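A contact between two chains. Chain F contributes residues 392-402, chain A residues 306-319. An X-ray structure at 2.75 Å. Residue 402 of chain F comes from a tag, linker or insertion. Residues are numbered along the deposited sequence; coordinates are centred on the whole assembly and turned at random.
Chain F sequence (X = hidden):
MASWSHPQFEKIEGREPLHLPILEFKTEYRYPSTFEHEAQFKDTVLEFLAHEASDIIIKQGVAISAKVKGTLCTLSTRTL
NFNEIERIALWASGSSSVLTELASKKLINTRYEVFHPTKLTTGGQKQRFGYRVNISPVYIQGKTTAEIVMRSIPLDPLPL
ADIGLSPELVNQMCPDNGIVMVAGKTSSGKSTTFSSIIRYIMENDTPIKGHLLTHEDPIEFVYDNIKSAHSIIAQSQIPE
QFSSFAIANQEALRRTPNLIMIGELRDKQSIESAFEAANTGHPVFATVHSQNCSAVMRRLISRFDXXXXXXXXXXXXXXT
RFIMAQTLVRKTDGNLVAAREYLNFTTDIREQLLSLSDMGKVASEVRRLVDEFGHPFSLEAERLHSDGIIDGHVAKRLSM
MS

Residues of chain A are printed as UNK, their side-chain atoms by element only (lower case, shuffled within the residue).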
ATOM      1  N   GLY F 392      15.709  27.987 -34.765  1.00 97.42           N
ATOM      2  CA  GLY F 392      14.708  28.623 -33.942  1.00 96.95           C
ATOM      3  C   GLY F 392      13.541  27.696 -33.596  1.00 92.05           C
ATOM      4  O   GLY F 392      12.950  27.821 -32.529  1.00 92.04           O
ATOM      5  N   HIS F 393      13.203  26.766 -34.491  1.00 88.70           N
ATOM      6  CA  HIS F 393      12.217  25.768 -34.208  1.00 85.73           C
ATOM      7  C   HIS F 393      12.639  24.877 -33.015  1.00 82.26           C
ATOM      8  O   HIS F 393      11.957  24.816 -31.985  1.00 81.57           O
ATOM      9  CB  HIS F 393      11.932  24.903 -35.434  1.00 85.34           C
ATOM     10  CG  HIS F 393      10.849  25.442 -36.323  1.00 86.86           C
ATOM     11  ND1 HIS F 393       9.547  25.015 -36.224  1.00 87.42           N
ATOM     12  CD2 HIS F 393      10.868  26.357 -37.312  1.00 88.23           C
ATOM     13  CE1 HIS F 393       8.806  25.647 -37.118  1.00 88.72           C
ATOM     14  NE2 HIS F 393       9.586  26.466 -37.788  1.00 89.09           N
ATOM     15  N   VAL F 394      13.785  24.233 -33.135  1.00 78.58           N
ATOM     16  CA  VAL F 394      14.299  23.417 -32.058  1.00 75.86           C
ATOM     17  C   VAL F 394      14.440  24.232 -30.761  1.00 74.82           C
ATOM     18  O   VAL F 394      14.170  23.738 -29.671  1.00 75.77           O
ATOM     19  CB  VAL F 394      15.663  22.773 -32.452  1.00 76.76           C
ATOM     20  CG1 VAL F 394      16.374  22.222 -31.225  1.00 73.84           C
ATOM     21  CG2 VAL F 394      15.441  21.690 -33.510  1.00 76.96           C
ATOM     22  N   ALA F 395      14.832  25.493 -30.894  1.00 76.66           N
ATOM     23  CA  ALA F 395      15.007  26.337 -29.725  1.00 76.01           C
ATOM     24  C   ALA F 395      13.669  26.579 -29.020  1.00 74.04           C
ATOM     25  O   ALA F 395      13.565  26.439 -27.794  1.00 70.05           O
ATOM     26  CB  ALA F 395      15.662  27.667 -30.104  1.00 79.75           C
ATOM     27  N   LYS F 396      12.658  26.947 -29.776  1.00 76.30           N
ATOM     28  CA  LYS F 396      11.351  27.238 -29.169  1.00 78.95           C
ATOM     29  C   LYS F 396      10.738  26.003 -28.599  1.00 76.64           C
ATOM     30  O   LYS F 396      10.256  26.006 -27.444  1.00 72.46           O
ATOM     31  CB  LYS F 396      10.407  27.883 -30.197  1.00 83.28           C
ATOM     32  CG  LYS F 396      10.218  27.069 -31.459  1.00 85.75           C
ATOM     33  CD  LYS F 396       9.563  27.925 -32.545  1.00 91.43           C
ATOM     34  CE  LYS F 396       9.276  27.079 -33.786  1.00 92.27           C
ATOM     35  NZ  LYS F 396       9.161  27.932 -35.010  1.00 94.24           N
ATOM     36  N   ARG F 397      10.755  24.889 -29.350  1.00 79.61           N
ATOM     37  CA  ARG F 397      10.433  23.584 -28.766  1.00 76.20           C
ATOM     38  C   ARG F 397      11.153  23.355 -27.430  1.00 74.73           C
ATOM     39  O   ARG F 397      10.573  22.841 -26.508  1.00 76.98           O
ATOM     40  CB  ARG F 397      10.795  22.485 -29.767  1.00 77.16           C
ATOM     41  CG  ARG F 397      10.774  21.078 -29.186  1.00 77.02           C
ATOM     42  CD  ARG F 397       9.545  20.862 -28.316  1.00 77.71           C
ATOM     43  NE  ARG F 397       9.646  19.659 -27.503  1.00 75.72           N
ATOM     44  CZ  ARG F 397       9.027  19.470 -26.343  1.00 74.69           C
ATOM     45  NH1 ARG F 397       9.130  18.368 -25.656  1.00 69.23           N
ATOM     46  NH2 ARG F 397       8.303  20.405 -25.820  1.00 78.79           N
ATOM     47  N   LEU F 398      12.410  23.776 -27.355  1.00 74.30           N
ATOM     48  CA  LEU F 398      13.260  23.383 -26.243  1.00 70.69           C
ATOM     49  C   LEU F 398      12.981  24.216 -25.007  1.00 72.04           C
ATOM     50  O   LEU F 398      13.061  23.709 -23.885  1.00 70.24           O
ATOM     51  CB  LEU F 398      14.741  23.458 -26.656  1.00 69.18           C
ATOM     52  CG  LEU F 398      15.763  23.204 -25.557  1.00 67.57           C
ATOM     53  CD1 LEU F 398      15.405  21.991 -24.714  1.00 67.66           C
ATOM     54  CD2 LEU F 398      17.144  23.004 -26.140  1.00 67.31           C
ATOM     55  N   SER F 399      12.730  25.502 -25.181  1.00 78.69           N
ATOM     56  CA  SER F 399      12.209  26.313 -24.089  1.00 81.54           C
ATOM     57  C   SER F 399      10.793  25.927 -23.699  1.00 81.16           C
ATOM     58  O   SER F 399      10.292  26.408 -22.687  1.00 83.09           O
ATOM     59  CB  SER F 399      12.266  27.807 -24.438  1.00 87.72           C
ATOM     60  OG  SER F 399      13.211  28.051 -25.466  1.00 93.85           O
ATOM     61  N   MET F 400      10.099  25.118 -24.488  1.00 80.70           N
ATOM     62  CA  MET F 400       8.669  24.960 -24.393  1.00 82.19           C
ATOM     63  C   MET F 400       8.257  23.810 -23.503  1.00 86.11           C
ATOM     64  O   MET F 400       7.083  23.401 -23.550  1.00 95.41           O
ATOM     65  CB  MET F 400       8.076  24.741 -25.823  1.00 78.89           C
ATOM     66  CG  MET F 400       6.586  24.855 -25.924  1.00 77.83           C
ATOM     67  SD  MET F 400       6.127  24.730 -27.640  1.00 79.91           S
ATOM     68  CE  MET F 400       7.063  23.306 -28.083  1.00 80.32           C
ATOM     69  N   MET F 401       9.148  23.280 -22.689  1.00 89.23           N
ATOM     70  CA  MET F 401       8.852  22.096 -21.897  1.00 98.34           C
ATOM     71  C   MET F 401       7.536  22.267 -21.126  1.00103.04           C
ATOM     72  O   MET F 401       6.637  21.420 -21.235  1.00105.34           O
ATOM     73  CB  MET F 401      10.018  21.775 -20.950  1.00 99.51           C
ATOM     74  CG  MET F 401      10.770  23.025 -20.465  1.00102.51           C
ATOM     75  SD  MET F 401      11.582  22.774 -18.890  1.00102.64           S
ATOM     76  CE  MET F 401      10.224  23.193 -17.785  1.00103.58           C
ATOM     77  N   SER F 402       7.425  23.351 -20.365  1.00101.84           N
ATOM     78  CA  SER F 402       6.286  23.509 -19.461  1.00106.27           C
ATOM     79  C   SER F 402       6.389  24.862 -18.720  1.00107.81           C
ATOM     80  O   SER F 402       7.477  25.195 -18.205  1.00102.58           O
ATOM     81  CB  SER F 402       6.219  22.333 -18.436  1.00104.36           C
ATOM     82  OG  SER F 402       7.067  22.548 -17.323  1.00105.35           O
TER
ATOM     83  N   UNK A 306      -2.842  20.302 -19.896  1.00 88.18           N
ATOM     84  CA  UNK A 306      -2.663  21.618 -20.512  1.00 87.95           C
ATOM     85  C   UNK A 306      -1.243  22.153 -20.349  1.00 83.77           C
ATOM     86  O   UNK A 306      -0.660  22.660 -21.326  1.00 84.07           O
ATOM     87  c   UNK A 306      -3.656  22.624 -19.984  1.00 95.82           C
ATOM     88  c   UNK A 306      -6.065  23.311 -19.589  1.00105.47           C
ATOM     89  c   UNK A 306      -5.113  22.346 -20.282  1.00101.17           C
ATOM     90  o   UNK A 306      -7.261  22.879 -19.479  1.00105.86           O
ATOM     91  o   UNK A 306      -5.682  24.468 -19.150  1.00106.88           O
ATOM     92  N   UNK A 307      -0.669  21.975 -19.161  1.00 80.85           N
ATOM     93  CA  UNK A 307       0.710  22.422 -18.931  1.00 80.62           C
ATOM     94  C   UNK A 307       1.680  21.838 -19.970  1.00 79.17           C
ATOM     95  O   UNK A 307       2.460  22.544 -20.585  1.00 81.06           O
ATOM     96  o   UNK A 307       1.077  20.644 -17.326  1.00 81.98           O
ATOM     97  c   UNK A 307       1.171  22.047 -17.524  1.00 79.22           C
ATOM     98  N   UNK A 308       1.573  20.539 -20.209  1.00 78.69           N
ATOM     99  CA  UNK A 308       2.455  19.880 -21.166  1.00 80.83           C
ATOM    100  C   UNK A 308       1.914  19.939 -22.603  1.00 78.94           C
ATOM    101  O   UNK A 308       2.612  19.569 -23.531  1.00 77.39           O
ATOM    102  c   UNK A 308       3.244  18.305 -19.345  1.00 84.50           C
ATOM    103  c   UNK A 308       3.641  17.697 -21.734  1.00 87.85           C
ATOM    104  c   UNK A 308       2.718  18.397 -20.764  1.00 83.73           C
ATOM    105  N   UNK A 309       0.698  20.453 -22.787  1.00 77.58           N
ATOM    106  CA  UNK A 309      -0.033  20.202 -24.019  1.00 75.61           C
ATOM    107  C   UNK A 309       0.492  21.000 -25.201  1.00 76.27           C
ATOM    108  O   UNK A 309       0.338  20.600 -26.347  1.00 71.16           O
ATOM    109  c   UNK A 309      -2.320  20.380 -25.121  1.00 75.70           C
ATOM    110  n   UNK A 309      -6.348  19.736 -23.726  1.00 82.65           N
ATOM    111  c   UNK A 309      -3.827  20.287 -24.820  1.00 74.22           C
ATOM    112  c   UNK A 309      -5.309  19.000 -23.365  1.00 75.74           C
ATOM    113  n   UNK A 309      -4.111  19.236 -23.860  1.00 73.70           N
ATOM    114  n   UNK A 309      -5.521  18.006 -22.490  1.00 72.21           N
ATOM    115  c   UNK A 309      -1.529  20.488 -23.842  1.00 76.38           C
ATOM    116  N   UNK A 310       1.113  22.153 -24.942  1.00 79.69           N
ATOM    117  CA  UNK A 310       1.830  22.885 -25.983  1.00 77.91           C
ATOM    118  C   UNK A 310       3.010  22.121 -26.540  1.00 75.75           C
ATOM    119  O   UNK A 310       3.109  21.883 -27.737  1.00 76.83           O
ATOM    120  N   UNK A 311       3.923  21.740 -25.663  1.00 79.08           N
ATOM    121  CA  UNK A 311       5.046  20.882 -26.049  1.00 76.14           C
ATOM    122  C   UNK A 311       4.534  19.645 -26.778  1.00 73.48           C
ATOM    123  O   UNK A 311       5.091  19.248 -27.807  1.00 72.63           O
ATOM    124  c   UNK A 311       5.854  20.497 -24.818  1.00 79.31           C
ATOM    125  N   UNK A 312       3.490  19.013 -26.252  1.00 70.31           N
ATOM    126  CA  UNK A 312       2.982  17.799 -26.857  1.00 65.48           C
ATOM    127  C   UNK A 312       2.431  18.073 -28.242  1.00 64.26           C
ATOM    128  O   UNK A 312       2.562  17.230 -29.153  1.00 70.02           O
ATOM    129  c   UNK A 312       1.924  17.143 -25.960  1.00 64.54           C
ATOM    130  N   UNK A 313       1.776  19.203 -28.441  1.00 61.49           N
ATOM    131  CA  UNK A 313       1.277  19.558 -29.764  1.00 61.62           C
ATOM    132  C   UNK A 313       2.416  19.802 -30.722  1.00 63.57           C
ATOM    133  O   UNK A 313       2.372  19.371 -31.877  1.00 61.82           O
ATOM    134  c   UNK A 313      -1.935  21.442 -28.706  1.00 61.99           C
ATOM    135  c   UNK A 313       0.302  20.769 -29.663  1.00 60.61           C
ATOM    136  c   UNK A 313      -0.008  21.329 -31.019  1.00 60.64           C
ATOM    137  c   UNK A 313      -0.994  20.333 -28.987  1.00 59.99           C
ATOM    138  N   UNK A 314       3.433  20.530 -30.293  1.00 67.81           N
ATOM    139  CA  UNK A 314       4.587  20.803 -31.154  1.00 70.22           C
ATOM    140  C   UNK A 314       5.272  19.491 -31.575  1.00 66.96           C
ATOM    141  O   UNK A 314       5.442  19.222 -32.766  1.00 64.33           O
ATOM    142  c   UNK A 314       6.908  23.283 -31.921  1.00 82.42           C
ATOM    143  c   UNK A 314       7.999  23.594 -32.689  1.00 86.17           C
ATOM    144  c   UNK A 314       9.024  22.666 -32.819  1.00 87.35           C
ATOM    145  c   UNK A 314       8.941  21.454 -32.184  1.00 82.29           C
ATOM    146  c   UNK A 314       6.786  22.045 -31.298  1.00 77.15           C
ATOM    147  c   UNK A 314       5.570  21.719 -30.451  1.00 72.57           C
ATOM    148  c   UNK A 314       7.835  21.147 -31.429  1.00 80.07           C
ATOM    149  o   UNK A 314      10.149  22.960 -33.568  1.00 93.94           O
ATOM    150  N   UNK A 315       5.633  18.665 -30.600  1.00 67.96           N
ATOM    151  CA  UNK A 315       6.201  17.365 -30.919  1.00 68.15           C
ATOM    152  C   UNK A 315       5.290  16.565 -31.859  1.00 68.53           C
ATOM    153  O   UNK A 315       5.759  15.959 -32.815  1.00 65.92           O
ATOM    154  o   UNK A 315       8.759  17.134 -29.854  1.00 76.74           O
ATOM    155  c   UNK A 315       7.855  16.817 -29.073  1.00 69.20           C
ATOM    156  o   UNK A 315       8.069  16.695 -27.868  1.00 71.25           O
ATOM    157  c   UNK A 315       6.472  16.567 -29.626  1.00 66.62           C
ATOM    158  N   UNK A 316       4.000  16.564 -31.580  1.00 66.30           N
ATOM    159  CA  UNK A 316       3.069  15.752 -32.378  1.00 65.70           C
ATOM    160  C   UNK A 316       2.997  16.223 -33.814  1.00 64.33           C
ATOM    161  O   UNK A 316       2.952  15.405 -34.729  1.00 64.82           O
ATOM    162  c   UNK A 316       0.300  15.519 -33.714  1.00 72.07           C
ATOM    163  c   UNK A 316       0.627  14.919 -32.388  1.00 69.51           C
ATOM    164  c   UNK A 316       1.073  13.487 -32.528  1.00 67.28           C
ATOM    165  c   UNK A 316       1.692  15.750 -31.714  1.00 67.89           C
ATOM    166  N   UNK A 317       2.986  17.530 -34.035  1.00 65.41           N
ATOM    167  CA  UNK A 317       2.946  18.060 -35.395  1.00 65.11           C
ATOM    168  C   UNK A 317       4.278  17.794 -36.101  1.00 68.17           C
ATOM    169  O   UNK A 317       4.305  17.427 -37.278  1.00 68.43           O
ATOM    170  c   UNK A 317       2.578  19.552 -35.394  1.00 64.00           C
ATOM    171  c   UNK A 317       1.171  19.738 -34.864  1.00 64.79           C
ATOM    172  c   UNK A 317       2.692  20.129 -36.778  1.00 65.30           C
ATOM    173  N   UNK A 318       5.404  18.014 -35.401  1.00 71.23           N
ATOM    174  CA  UNK A 318       6.699  17.884 -36.029  1.00 74.22           C
ATOM    175  C   UNK A 318       7.093  16.426 -36.320  1.00 73.88           C
ATOM    176  O   UNK A 318       7.899  16.181 -37.204  1.00 72.49           O
ATOM    177  o   UNK A 318       8.305  21.011 -37.368  1.00 88.90           O
ATOM    178  c   UNK A 318       7.777  18.552 -35.173  1.00 78.06           C
ATOM    179  c   UNK A 318       8.763  20.607 -36.260  1.00 87.99           C
ATOM    180  o   UNK A 318       9.975  20.651 -35.922  1.00 93.66           O
ATOM    181  c   UNK A 318       7.779  20.060 -35.254  1.00 83.93           C
ATOM    182  N   UNK A 319       6.524  15.485 -35.585  1.00 72.21           N
ATOM    183  CA  UNK A 319       6.885  14.086 -35.721  1.00 71.96           C
ATOM    184  C   UNK A 319       5.918  13.305 -36.607  1.00 75.85           C
ATOM    185  O   UNK A 319       6.310  12.302 -37.214  1.00 81.82           O
ATOM    186  c   UNK A 319       6.942  13.390 -34.347  1.00 73.17           C
ATOM    187  o   UNK A 319       7.620  14.242 -33.427  1.00 79.08           O
ATOM    188  c   UNK A 319       7.672  12.094 -34.436  1.00 75.64           C
TER

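Position 306 has three side-chain carbons, the third carrying two oxygens. It lies too far from the chain F stretch to touch it. It is Glu A306.

Position 307 has one carbon and then one oxygen. Its backbone O lies 4.1 Å from CA of Ser F402, a tag residue. It is Ser A307.

Position 308 has one carbon carrying two more. Its CA is 4.5 Å from O of Met F401. The beta-branched trio is Val A308.

Position 309 has three carbons, a nitrogen, then a carbon with two nitrogens. It points away from chain F. It is Arg A309.

Position 310 has no side-chain atoms. Its backbone O is 4.2 Å from SD of Met F400. It is Gly A310.

Position 311 has a single carbon, CB, 3.4 Å from O of Met F400 and 3.8 Å from O of Met F401. It is Ala A311. Its CB is also modelled too close to Arg F397, so that approach carries no weight.

Position 312 again has one carbon, but it points away. It is Ala A312.

Position 313 has four carbons, forked at the first, with one arm two carbons long. Its end leads away from chain F. It is Ile A313.

Position 314 has one carbon, then a six-carbon ring bearing an oxygen. CB of Arg F397 lies over one ring face, and CE of Lys F396 is at the edge. This is Tyr A314. Its OH accepts a weak hydrogen bond from ND1 of His F393, at 3.4 Å.

Position 315 has two carbons, the second carrying two oxygens. It is Asp A315, whose OD2 forms a salt bridge with NH1 of Arg F397 at 3.0 Å.

Position 316 has four carbons, forked at the second; it is Leu A316. Position 317 has one carbon carrying two; it is Val A317. Both are out of reach.

Position 318 has three carbons and two terminal oxygens, one of them 4.3 Å from ND1 of His F393. It is Glu A318.

Position 319 has one carbon carrying an oxygen and a carbon. It makes no contact with chain F. It is Thr A319, whose OG1 donates to O of Asp A315 at 2.6 Å.

The two helices run roughly antiparallel, their axes 10.0 Å apart at closest approach. Tyr A314 bridges that gap and has the largest covered area. CE of Met F400 packs 3.2 Å from CB of Tyr A314, beside the salt bridge. The small Ala A311 lets the chain F backbone come close.

Chain A, residues 306-319: ESVRGAAIYDLVET
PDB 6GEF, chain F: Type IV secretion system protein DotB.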